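Side-chain contacts in early 35 kDa protein (Autographa californica nucleopolyhedrovirus, PDB 1P35), which inhibits caspases to block the apoptotic response of the infected insect cell and suppresses the host's antiviral RNA interference: residues V2-E7 and E130-Y135; D17-V20 and T24-L27; V213-L218 and S286-N291; F268-D271 and V276-V279. All coordinates share one frame; numbering follows the deposited sequence.

Contact 1. Residues V2-E7 and E130-Y135; sequences VIFPVE and EAYEKY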
loop_
_atom_site.group_PDB
_atom_site.type_symbol
_atom_site.label_atom_id
_atom_site.label_comp_id
_atom_site.label_asym_id
_atom_site.label_seq_id
_atom_site.Cartn_x
_atom_site.Cartn_y
_atom_site.Cartn_z
ATOM N N VAL A 2 0.038 -22.473 17.157
ATOM C CA VAL A 2 -0.098 -23.941 17.361
ATOM C C VAL A 2 -1.423 -24.146 16.661
ATOM O O VAL A 2 -2.501 -23.835 17.194
ATOM C CB VAL A 2 -0.219 -24.280 18.865
ATOM C CG1 VAL A 2 -0.337 -25.755 19.078
ATOM C CG2 VAL A 2 0.971 -23.698 19.593
ATOM N N ILE A 3 -1.333 -24.591 15.430
ATOM C CA ILE A 3 -2.532 -24.759 14.613
ATOM C C ILE A 3 -3.112 -26.155 14.540
ATOM O O ILE A 3 -2.385 -27.141 14.481
ATOM C CB ILE A 3 -2.236 -24.227 13.208
ATOM C CG1 ILE A 3 -1.862 -22.737 13.332
ATOM C CG2 ILE A 3 -3.419 -24.430 12.278
ATOM C CD1 ILE A 3 -1.608 -22.034 11.991
ATOM N N PHE A 4 -4.438 -26.225 14.550
ATOM C CA PHE A 4 -5.169 -27.495 14.473
ATOM C C PHE A 4 -6.330 -27.242 13.537
ATOM O O PHE A 4 -6.885 -26.151 13.527
ATOM C CB PHE A 4 -5.760 -27.886 15.843
ATOM C CG PHE A 4 -6.604 -29.134 15.803
ATOM C CD1 PHE A 4 -6.011 -30.385 15.903
ATOM C CD2 PHE A 4 -7.973 -29.059 15.504
ATOM C CE1 PHE A 4 -6.765 -31.555 15.685
ATOM C CE2 PHE A 4 -8.747 -30.214 15.281
ATOM C CZ PHE A 4 -8.133 -31.469 15.368
ATOM N N PRO A 5 -6.673 -28.195 12.666
ATOM C CA PRO A 5 -6.148 -29.511 12.305
ATOM C C PRO A 5 -4.673 -29.340 11.967
ATOM O O PRO A 5 -4.273 -28.266 11.545
ATOM C CB PRO A 5 -6.948 -29.845 11.058
ATOM C CG PRO A 5 -8.304 -29.255 11.392
ATOM C CD PRO A 5 -7.874 -27.884 11.870
ATOM N N VAL A 6 -3.875 -30.396 12.100
ATOM C CA VAL A 6 -2.450 -30.259 11.825
ATOM C C VAL A 6 -2.016 -30.209 10.355
ATOM O O VAL A 6 -0.870 -29.879 10.047
ATOM C CB VAL A 6 -1.652 -31.351 12.560
ATOM C CG1 VAL A 6 -1.752 -31.132 14.078
ATOM C CG2 VAL A 6 -2.195 -32.731 12.175
ATOM N N GLU A 7 -2.913 -30.537 9.441
ATOM C CA GLU A 7 -2.559 -30.469 8.025
ATOM C C GLU A 7 -2.211 -29.000 7.700
ATOM O O GLU A 7 -1.070 -28.665 7.405
ATOM C CB GLU A 7 -3.758 -30.928 7.171
ATOM C CG GLU A 7 -5.044 -30.125 7.458
ATOM C CD GLU A 7 -6.270 -30.584 6.689
ATOM O OE1 GLU A 7 -6.212 -30.600 5.439
ATOM O OE2 GLU A 7 -7.290 -30.912 7.343
ATOM N N GLU A 130 -6.896 -36.867 19.568
ATOM C CA GLU A 130 -5.597 -37.362 19.965
ATOM C C GLU A 130 -4.505 -36.568 19.261
ATOM O O GLU A 130 -3.442 -36.344 19.826
ATOM C CB GLU A 130 -5.469 -38.857 19.652
ATOM C CG GLU A 130 -6.559 -39.717 20.331
ATOM C CD GLU A 130 -6.281 -41.215 20.271
ATOM O OE1 GLU A 130 -5.933 -41.722 19.178
ATOM O OE2 GLU A 130 -6.431 -41.882 21.322
ATOM N N ALA A 131 -4.790 -36.131 18.039
ATOM C CA ALA A 131 -3.813 -35.369 17.270
ATOM C C ALA A 131 -3.488 -34.073 18.027
ATOM O O ALA A 131 -2.311 -33.737 18.250
ATOM C CB ALA A 131 -4.365 -35.065 15.914
ATOM N N TYR A 132 -4.554 -33.386 18.438
ATOM C CA TYR A 132 -4.464 -32.163 19.203
ATOM C C TYR A 132 -3.644 -32.330 20.498
ATOM O O TYR A 132 -2.763 -31.514 20.802
ATOM C CB TYR A 132 -5.878 -31.655 19.554
ATOM C CG TYR A 132 -5.829 -30.368 20.370
ATOM C CD1 TYR A 132 -5.645 -30.406 21.741
ATOM C CD2 TYR A 132 -5.862 -29.131 19.757
ATOM C CE1 TYR A 132 -5.477 -29.252 22.488
ATOM C CE2 TYR A 132 -5.694 -27.943 20.516
ATOM C CZ TYR A 132 -5.493 -28.026 21.882
ATOM O OH TYR A 132 -5.247 -26.871 22.644
ATOM N N GLU A 133 -3.961 -33.360 21.277
ATOM C CA GLU A 133 -3.273 -33.615 22.543
ATOM C C GLU A 133 -1.818 -34.001 22.314
ATOM O O GLU A 133 -0.940 -33.743 23.163
ATOM C CB GLU A 133 -4.000 -34.719 23.347
ATOM C CG GLU A 133 -3.235 -35.232 24.580
ATOM C CD GLU A 133 -4.121 -36.004 25.556
ATOM O OE1 GLU A 133 -4.922 -36.826 25.078
ATOM O OE2 GLU A 133 -4.001 -35.801 26.793
ATOM N N LYS A 134 -1.553 -34.614 21.170
ATOM C CA LYS A 134 -0.178 -35.004 20.848
ATOM C C LYS A 134 0.651 -33.871 20.231
ATOM O O LYS A 134 1.807 -33.665 20.593
ATOM C CB LYS A 134 -0.157 -36.151 19.850
ATOM C CG LYS A 134 1.284 -36.657 19.609
ATOM C CD LYS A 134 1.289 -37.799 18.607
ATOM C CE LYS A 134 2.662 -38.458 18.505
ATOM N NZ LYS A 134 2.562 -39.528 17.462
ATOM N N TYR A 135 0.051 -33.123 19.311
ATOM C CA TYR A 135 0.828 -32.114 18.620
ATOM C C TYR A 135 0.657 -30.660 19.022
ATOM O O TYR A 135 1.558 -29.856 18.779
ATOM C CB TYR A 135 0.589 -32.254 17.122
ATOM C CG TYR A 135 0.982 -33.614 16.584
ATOM C CD1 TYR A 135 2.324 -34.025 16.584
ATOM C CD2 TYR A 135 0.026 -34.458 16.011
ATOM C CE1 TYR A 135 2.716 -35.252 16.007
ATOM C CE2 TYR A 135 0.392 -35.687 15.434
ATOM C CZ TYR A 135 1.742 -36.070 15.433
ATOM O OH TYR A 135 2.111 -37.246 14.844
#

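Contact 2. Residues D17-V20 and T24-L27; sequences DCQV and TREL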
loop_
_atom_site.group_PDB
_atom_site.type_symbol
_atom_site.label_atom_id
_atom_site.label_comp_id
_atom_site.label_asym_id
_atom_site.label_seq_id
_atom_site.Cartn_x
_atom_site.Cartn_y
_atom_site.Cartn_z
ATOM N N ASP A 17 3.217 -6.432 19.160
ATOM C CA ASP A 17 2.782 -6.495 20.544
ATOM C C ASP A 17 3.398 -5.262 21.198
ATOM O O ASP A 17 4.608 -5.131 21.240
ATOM C CB ASP A 17 3.266 -7.789 21.188
ATOM C CG ASP A 17 2.771 -7.962 22.613
ATOM O OD1 ASP A 17 3.147 -7.129 23.456
ATOM O OD2 ASP A 17 2.024 -8.934 22.887
ATOM N N CYS A 18 2.534 -4.371 21.694
ATOM C CA CYS A 18 2.963 -3.113 22.283
ATOM C C CYS A 18 2.335 -2.864 23.670
ATOM O O CYS A 18 1.261 -3.385 23.973
ATOM C CB CYS A 18 2.570 -1.952 21.331
ATOM S SG CYS A 18 3.184 -1.998 19.600
ATOM N N GLN A 19 3.017 -2.069 24.498
ATOM C CA GLN A 19 2.520 -1.709 25.828
ATOM C C GLN A 19 1.414 -0.701 25.507
ATOM O O GLN A 19 1.620 0.147 24.657
ATOM C CB GLN A 19 3.633 -1.020 26.647
ATOM C CG GLN A 19 3.431 -0.979 28.195
ATOM C CD GLN A 19 3.510 -2.389 28.920
ATOM O OE1 GLN A 19 4.459 -3.168 28.737
ATOM N NE2 GLN A 19 2.516 -2.680 29.757
ATOM N N VAL A 20 0.239 -0.839 26.124
ATOM C CA VAL A 20 -0.884 0.102 25.911
ATOM C C VAL A 20 -0.822 1.096 27.079
ATOM O O VAL A 20 -0.984 2.295 26.880
ATOM C CB VAL A 20 -2.222 -0.609 25.932
ATOM C CG1 VAL A 20 -3.357 0.429 26.069
ATOM C CG2 VAL A 20 -2.407 -1.430 24.638
ATOM N N THR A 24 -1.419 -3.027 30.592
ATOM C CA THR A 24 -2.081 -3.558 29.434
ATOM C C THR A 24 -1.128 -3.535 28.258
ATOM O O THR A 24 -0.294 -2.612 28.129
ATOM C CB THR A 24 -3.328 -2.697 29.067
ATOM O OG1 THR A 24 -4.093 -2.393 30.253
ATOM C CG2 THR A 24 -4.186 -3.440 28.037
ATOM N N ARG A 25 -1.246 -4.545 27.399
ATOM C CA ARG A 25 -0.441 -4.597 26.174
ATOM C C ARG A 25 -1.380 -5.099 25.085
ATOM O O ARG A 25 -2.445 -5.660 25.395
ATOM C CB ARG A 25 0.800 -5.532 26.311
ATOM C CG ARG A 25 1.867 -5.065 27.292
ATOM C CD ARG A 25 3.074 -6.023 27.320
ATOM N NE ARG A 25 3.688 -6.161 25.996
ATOM C CZ ARG A 25 4.759 -5.471 25.593
ATOM N NH1 ARG A 25 5.345 -4.600 26.400
ATOM N NH2 ARG A 25 5.249 -5.636 24.374
ATOM N N GLU A 26 -1.021 -4.858 23.820
ATOM C CA GLU A 26 -1.862 -5.313 22.718
ATOM C C GLU A 26 -1.091 -6.224 21.744
ATOM O O GLU A 26 0.074 -5.979 21.406
ATOM C CB GLU A 26 -2.452 -4.113 21.950
ATOM C CG GLU A 26 -3.289 -4.519 20.735
ATOM C CD GLU A 26 -3.569 -3.328 19.806
ATOM O OE1 GLU A 26 -2.602 -2.746 19.303
ATOM O OE2 GLU A 26 -4.746 -2.974 19.571
ATOM N N LEU A 27 -1.748 -7.305 21.353
ATOM C CA LEU A 27 -1.204 -8.244 20.431
ATOM C C LEU A 27 -2.017 -8.174 19.140
ATOM O O LEU A 27 -3.235 -8.301 19.182
ATOM C CB LEU A 27 -1.278 -9.678 20.975
ATOM C CG LEU A 27 -0.840 -10.669 19.887
ATOM C CD1 LEU A 27 0.674 -10.482 19.649
ATOM C CD2 LEU A 27 -1.092 -12.123 20.301
#

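Contact 3. Residues V213-L218 and S286-N291; sequences VQSLIL and SALNKN. With EDO (1,2-ethanediol), chain F.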
loop_
_atom_site.group_PDB
_atom_site.type_symbol
_atom_site.label_atom_id
_atom_site.label_comp_id
_atom_site.label_asym_id
_atom_site.label_seq_id
_atom_site.Cartn_x
_atom_site.Cartn_y
_atom_site.Cartn_z
ATOM N N VAL A 213 18.904 -17.604 16.803
ATOM C CA VAL A 213 19.591 -17.355 15.534
ATOM C C VAL A 213 20.584 -18.463 15.109
ATOM O O VAL A 213 20.635 -18.818 13.923
ATOM C CB VAL A 213 20.281 -15.980 15.550
ATOM C CG1 VAL A 213 21.120 -15.743 14.267
ATOM C CG2 VAL A 213 19.194 -14.871 15.658
ATOM N N GLN A 214 21.329 -19.022 16.072
ATOM C CA GLN A 214 22.301 -20.101 15.793
ATOM C C GLN A 214 21.586 -21.336 15.225
ATOM O O GLN A 214 22.173 -22.083 14.422
ATOM C CB GLN A 214 23.043 -20.520 17.088
ATOM C CG GLN A 214 23.936 -19.468 17.612
ATOM C CD GLN A 214 24.495 -19.784 19.007
ATOM O OE1 GLN A 214 24.095 -20.744 19.680
ATOM N NE2 GLN A 214 25.391 -18.940 19.450
ATOM N N SER A 215 20.340 -21.555 15.659
ATOM C CA SER A 215 19.540 -22.712 15.212
ATOM C C SER A 215 18.951 -22.555 13.793
ATOM O O SER A 215 18.507 -23.533 13.166
ATOM C CB SER A 215 18.370 -22.951 16.174
ATOM O OG SER A 215 17.298 -22.026 15.933
ATOM N N LEU A 216 18.973 -21.336 13.273
ATOM C CA LEU A 216 18.347 -21.070 11.956
ATOM C C LEU A 216 19.115 -21.554 10.759
ATOM O O LEU A 216 20.308 -21.395 10.720
ATOM C CB LEU A 216 18.111 -19.573 11.731
ATOM C CG LEU A 216 17.328 -18.824 12.772
ATOM C CD1 LEU A 216 17.279 -17.396 12.360
ATOM C CD2 LEU A 216 15.964 -19.442 12.901
ATOM N N ILE A 217 18.395 -22.108 9.783
ATOM C CA ILE A 217 18.982 -22.573 8.547
ATOM C C ILE A 217 18.445 -21.591 7.475
ATOM O O ILE A 217 17.230 -21.501 7.303
ATOM C CB ILE A 217 18.455 -23.963 8.181
ATOM C CG1 ILE A 217 18.828 -25.003 9.240
ATOM C CG2 ILE A 217 18.998 -24.321 6.783
ATOM C CD1 ILE A 217 20.341 -25.356 9.269
ATOM N N LEU A 218 19.303 -20.854 6.766
ATOM C CA LEU A 218 18.817 -19.923 5.728
ATOM C C LEU A 218 18.559 -20.504 4.324
ATOM O O LEU A 218 19.033 -21.592 3.990
ATOM C CB LEU A 218 19.800 -18.772 5.524
ATOM C CG LEU A 218 20.237 -17.915 6.688
ATOM C CD1 LEU A 218 20.942 -16.632 6.190
ATOM C CD2 LEU A 218 19.036 -17.584 7.473
ATOM N N SER A 286 14.346 -24.526 11.202
ATOM C CA SER A 286 15.054 -24.769 12.457
ATOM C C SER A 286 14.450 -25.925 13.186
ATOM O O SER A 286 13.317 -26.289 12.936
ATOM C CB SER A 286 14.954 -23.550 13.369
ATOM O OG SER A 286 15.480 -23.795 14.627
ATOM N N ALA A 287 15.240 -26.490 14.091
ATOM C CA ALA A 287 14.859 -27.602 14.933
ATOM C C ALA A 287 14.277 -27.027 16.239
ATOM O O ALA A 287 13.604 -27.721 16.954
ATOM C CB ALA A 287 16.093 -28.473 15.241
ATOM N N LEU A 288 14.606 -25.776 16.561
ATOM C CA LEU A 288 14.056 -25.116 17.750
ATOM C C LEU A 288 12.621 -24.685 17.375
ATOM O O LEU A 288 12.430 -23.960 16.403
ATOM C CB LEU A 288 14.834 -23.808 18.104
ATOM C CG LEU A 288 15.974 -23.767 19.126
ATOM C CD1 LEU A 288 16.547 -22.349 19.222
ATOM C CD2 LEU A 288 15.449 -24.199 20.508
ATOM N N ASN A 289 11.643 -25.117 18.149
ATOM C CA ASN A 289 10.245 -24.746 17.927
ATOM C C ASN A 289 9.784 -24.122 19.217
ATOM O O ASN A 289 9.230 -24.804 20.073
ATOM C CB ASN A 289 9.380 -25.979 17.655
ATOM C CG ASN A 289 7.917 -25.608 17.518
ATOM O OD1 ASN A 289 7.592 -24.579 16.930
ATOM N ND2 ASN A 289 7.038 -26.439 18.034
ATOM N N LYS A 290 10.049 -22.839 19.404
ATOM C CA LYS A 290 9.672 -22.197 20.651
ATOM C C LYS A 290 9.248 -20.703 20.583
ATOM O O LYS A 290 9.487 -20.012 19.586
ATOM C CB LYS A 290 10.827 -22.381 21.669
ATOM C CG LYS A 290 12.166 -21.871 21.212
ATOM C CD LYS A 290 13.261 -21.931 22.315
ATOM C CE LYS A 290 13.072 -20.921 23.441
ATOM N NZ LYS A 290 14.202 -20.963 24.428
ATOM N N ASN A 291 8.590 -20.223 21.649
ATOM C CA ASN A 291 8.219 -18.805 21.707
ATOM C C ASN A 291 9.438 -18.023 22.249
ATOM O O ASN A 291 10.385 -18.590 22.759
ATOM C CB ASN A 291 7.009 -18.612 22.663
ATOM C CG ASN A 291 5.786 -19.394 22.198
ATOM O OD1 ASN A 291 5.522 -19.458 20.990
ATOM N ND2 ASN A 291 5.025 -19.961 23.139
HETATM C C1 EDO F . 18.618 -27.905 12.624
HETATM O O1 EDO F . 19.609 -28.291 11.637
HETATM C C2 EDO F . 19.107 -26.678 13.345
HETATM O O2 EDO F . 18.013 -26.029 13.972
#

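Contact 4. Residues F268-D271 and V276-V279; sequences FIYD and VLYV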
loop_
_atom_site.group_PDB
_atom_site.type_symbol
_atom_site.label_atom_id
_atom_site.label_comp_id
_atom_site.label_asym_id
_atom_site.label_seq_id
_atom_site.Cartn_x
_atom_site.Cartn_y
_atom_site.Cartn_z
ATOM N N PHE A 268 17.247 -10.959 14.939
ATOM C CA PHE A 268 16.747 -9.991 15.885
ATOM C C PHE A 268 17.565 -8.688 15.844
ATOM O O PHE A 268 18.823 -8.702 15.890
ATOM C CB PHE A 268 16.855 -10.589 17.316
ATOM C CG PHE A 268 16.061 -11.830 17.518
ATOM C CD1 PHE A 268 16.435 -13.021 16.906
ATOM C CD2 PHE A 268 14.867 -11.790 18.251
ATOM C CE1 PHE A 268 15.610 -14.183 17.000
ATOM C CE2 PHE A 268 14.042 -12.922 18.360
ATOM C CZ PHE A 268 14.415 -14.142 17.720
ATOM N N ILE A 269 16.857 -7.569 15.745
ATOM C CA ILE A 269 17.490 -6.261 15.760
ATOM C C ILE A 269 16.836 -5.557 16.929
ATOM O O ILE A 269 15.597 -5.412 16.961
ATOM C CB ILE A 269 17.251 -5.477 14.460
ATOM C CG1 ILE A 269 18.176 -6.012 13.357
ATOM C CG2 ILE A 269 17.505 -3.966 14.696
ATOM C CD1 ILE A 269 17.826 -5.532 11.917
ATOM N N TYR A 270 17.657 -5.118 17.887
ATOM C CA TYR A 270 17.120 -4.469 19.055
ATOM C C TYR A 270 17.576 -3.014 19.143
ATOM O O TYR A 270 18.768 -2.684 19.067
ATOM C CB TYR A 270 17.526 -5.225 20.317
ATOM C CG TYR A 270 16.974 -4.589 21.563
ATOM C CD1 TYR A 270 15.622 -4.656 21.845
ATOM C CD2 TYR A 270 17.799 -3.907 22.457
ATOM C CE1 TYR A 270 15.085 -4.075 22.977
ATOM C CE2 TYR A 270 17.274 -3.316 23.607
ATOM C CZ TYR A 270 15.903 -3.411 23.854
ATOM O OH TYR A 270 15.315 -2.852 24.958
ATOM N N ASP A 271 16.598 -2.120 19.280
ATOM C CA ASP A 271 16.919 -0.709 19.378
ATOM C C ASP A 271 17.016 -0.348 20.851
ATOM O O ASP A 271 16.003 -0.205 21.530
ATOM C CB ASP A 271 15.862 0.116 18.656
ATOM C CG ASP A 271 16.221 1.584 18.583
ATOM O OD1 ASP A 271 16.910 2.069 19.511
ATOM O OD2 ASP A 271 15.780 2.246 17.609
ATOM N N VAL A 276 12.702 -1.112 21.380
ATOM C CA VAL A 276 11.942 -1.850 20.394
ATOM C C VAL A 276 12.750 -2.997 19.789
ATOM O O VAL A 276 13.946 -2.857 19.446
ATOM C CB VAL A 276 11.442 -0.928 19.238
ATOM C CG1 VAL A 276 10.589 -1.734 18.297
ATOM C CG2 VAL A 276 10.635 0.244 19.804
ATOM N N LEU A 277 12.055 -4.119 19.644
ATOM C CA LEU A 277 12.612 -5.329 19.099
ATOM C C LEU A 277 12.011 -5.618 17.703
ATOM O O LEU A 277 10.786 -5.603 17.532
ATOM C CB LEU A 277 12.257 -6.514 20.017
ATOM C CG LEU A 277 12.876 -7.794 19.420
ATOM C CD1 LEU A 277 14.429 -7.696 19.452
ATOM C CD2 LEU A 277 12.402 -8.999 20.179
ATOM N N TYR A 278 12.854 -5.882 16.718
ATOM C CA TYR A 278 12.357 -6.228 15.394
ATOM C C TYR A 278 12.822 -7.648 15.140
ATOM O O TYR A 278 13.997 -7.997 15.412
ATOM C CB TYR A 278 12.940 -5.333 14.319
ATOM C CG TYR A 278 12.723 -3.853 14.544
ATOM C CD1 TYR A 278 13.569 -3.137 15.383
ATOM C CD2 TYR A 278 11.641 -3.175 13.940
ATOM C CE1 TYR A 278 13.360 -1.789 15.632
ATOM C CE2 TYR A 278 11.406 -1.802 14.171
ATOM C CZ TYR A 278 12.267 -1.129 15.012
ATOM O OH TYR A 278 12.040 0.189 15.229
ATOM N N VAL A 279 11.912 -8.481 14.641
ATOM C CA VAL A 279 12.289 -9.842 14.378
ATOM C C VAL A 279 11.875 -10.237 12.967
ATOM O O VAL A 279 10.763 -9.901 12.519
ATOM C CB VAL A 279 11.619 -10.820 15.343
ATOM C CG1 VAL A 279 12.182 -12.215 15.147
ATOM C CG2 VAL A 279 11.784 -10.369 16.783
#

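Contact 1. Residues V2-E7 and E130-Y135
Phe4 and Tyr132 bring strand 2-4 and helix 126-135 together with their CA atoms 6.7 Å apart, and Val6 lies opposite Ala131 at a CA-CA distance of 7.6 Å. No hydrogen bond crosses between the two segments; the contact is one of packing, carried by the side chains of Phe4, Val6, Ala131, Tyr132 and Tyr135. The main pair is aromatic: an offset edge-to-face (T-shaped) stack in which the edge of Tyr132 is directed at the face of Phe4, with ring planes at 69° and centroids 5.9 Å apart. Tyr132 CD2 is the leading edge atom, 4.0 Å from Phe4 CG. The same tyrosine also brings its CB within 3.9 Å of Phe4 CD1, so the phenylalanine touches both the stem and the ring of Tyr132. Phe4 CG stands anti to the backbone N (chi1 176°), which carries the ring out to the helix, where it crosses the Tyr132 side chain at about a right angle.

This is strand-on-helix packing at the margin of the beta structure. Strand 2-4 pairs antiparallel with strand 42-48 through Val2 with Met45 and Phe4 with Leu43, while Tyr132 also packs against helix 110-120 and meets the ring of Phe114. The residue just before Tyr132, Ala131, brings CB to the edge of the Phe4 ring, near its plane, 4.3 Å from CE1. Beyond the strand, past the cis peptide bond that precedes Pro5, Val6 CG1 rests 4.0 Å from Tyr135 CB. The phenol of Tyr135 hydrogen-bonds through OH to Asp187.

Contact 2. Residues D17-V20 and T24-L27
Asp17 and Arg25 form a salt bridge across a beta hairpin, strands 10-21 and 24-33, whose paired segments run antiparallel at 152°. Arg25 grips one carboxylate oxygen side-on with two nitrogens: NE and NH2 donate to Asp17 OD1 at 2.8 and 2.7 Å. OD1 lies close to the guanidinium plane, and the carboxylate is nearly coplanar with it, the planes 17° apart. The other oxygen, OD2, is taken up by Tyr170 OH, and NH2 has a second acceptor in Asp200 O. The third guanidinium nitrogen, NH1, donates to Gln19 OE1 at 2.9 Å, approaching from above the amide carbonyl plane. A bend at chi2 (68°) folds the glutamine back over its partner, and its NE2 bonds to Asp21 O.

With Asp17, Gln19, Arg25 and Leu27 on one side of the hairpin, Cys18 and Glu26 occupy the other. Glu26 carries a double load of cations, OE1 to Arg16 and OE2 to Lys58, which probably stabilises its carboxylate form; OE2 is also hydrogen-bonded with Thr56 OG1. In the backbone, Glu26 N donates to Cys18 O at 2.7 Å; the return bond from Cys18 N is less certain because Glu26 O is crowded in the model. Nearer the turn, Val20 N donates to Thr24 O at 2.7 Å.

Contact 3. Residues V213-L218 and S286-N291
Ser215 and Ser286 meet hydroxyl to hydroxyl, OG to OG at 2.9 Å, where helix 206-215 comes up against an ST turn that begins at Ser286, the end of strand 284-286. The turn is defined by Leu288 N, which donates to Ser286 OG at 2.9 Å with an angle of 146° at the hydrogen. Ser286 OG therefore has both a backbone donor and the Ser215 hydroxyl about it. Ser286 reaches the helix because its chi1 of 173° turns OG away from its own backbone N. Leu288 CD1 packs against the Ser215 side chain, 3.6 Å from its CB and 3.4 Å from its OG, while Leu216 CD2 approaches Ser286 CB at 4.3 Å.

Further out, Phe212 O is hydrogen-bonded to Ser215 OG and so ties that hydroxyl back to its own helix. Backbone bonding of Ser286 with Tyr191 and of Ile217 with Thr285 places the turn and the segment after the helix against neighbouring strands. Leu288 O is held by Tyr193 OH, and Lys290 NZ makes a salt bridge to Glu211 one turn earlier in the helix. A 1,2-ethanediol, probably from the crystallisation liquor, links the two backbones: its O2 donates to Ser215 O at 2.7 Å and accepts from Ala287 N at 2.8 Å.

Contact 4. Residues F268-D271 and V276-V279
Phe268 and Val279 lie side by side and point the same way, a non-hydrogen-bonded pair of the antiparallel hairpin formed by strands 259-271 and 276-282. Val279 CG1 sits over one face of the phenylalanine ring, 4.0 Å from the ring centroid and 20° off the normal, which meets the geometry of a CH-pi contact. The second methyl, CG2, reaches 3.7 Å from Phe268 CD2. Leu277 approaches that ring differently: its CD2 comes to the edge, near the ring plane, while its other branch, CD1, meets the edge of Tyr270 at 4.0 Å from CD1 of that ring. Leu277 thus stands between two aromatic rings, touching each with a separate methyl. The tyrosine also brings CD1 to within 3.4 Å of Val276 O.

Ile269 and Tyr278 face the other side of the hairpin. Their backbones exchange a reciprocal pair of bonds, Ile269 N to Tyr278 O at 2.9 Å and Tyr278 N to Ile269 O at 2.8 Å. The side chains cross at a slant, Ile269 CG2 to Tyr278 CD1 4.1 Å apart, and Val276 CG1 lies over one face of the Tyr278 ring.

The Phe268 ring stacks on Phe209 of helix 206-215, which Leu277 also touches, and Tyr270 OH bonds to Val202 O. Ile269 and Tyr278 pack against Gln73 and Phe74 of helix 62-74. Strands 238-249 and 191-199 continue the pairing outward, through Phe268 with Ile241 and Val279 with Ala197.

Overall arrangement
Contacts 3 and 4 are the pair in direct touch: Val213 CG2 packs 3.5 Å from Phe268 CD1, so helix 206-215 joins the serine contact to the hairpin of contact 4. Contacts 2 and 4 are both beta hairpins, about 16 Å apart between centres, and strand 191-199 bridges them, pairing with strands 10-21 and 276-282. Contact 1 comes within about 6 Å of contact 3 at the nearest atoms, but its centre is about 31 Å from that of contact 4, across the centre of the chain. The ethanediol at contact 3 and a phosphate about 4 Å from the Glu26 side chain of contact 2 probably both come from the crystallisation liquor.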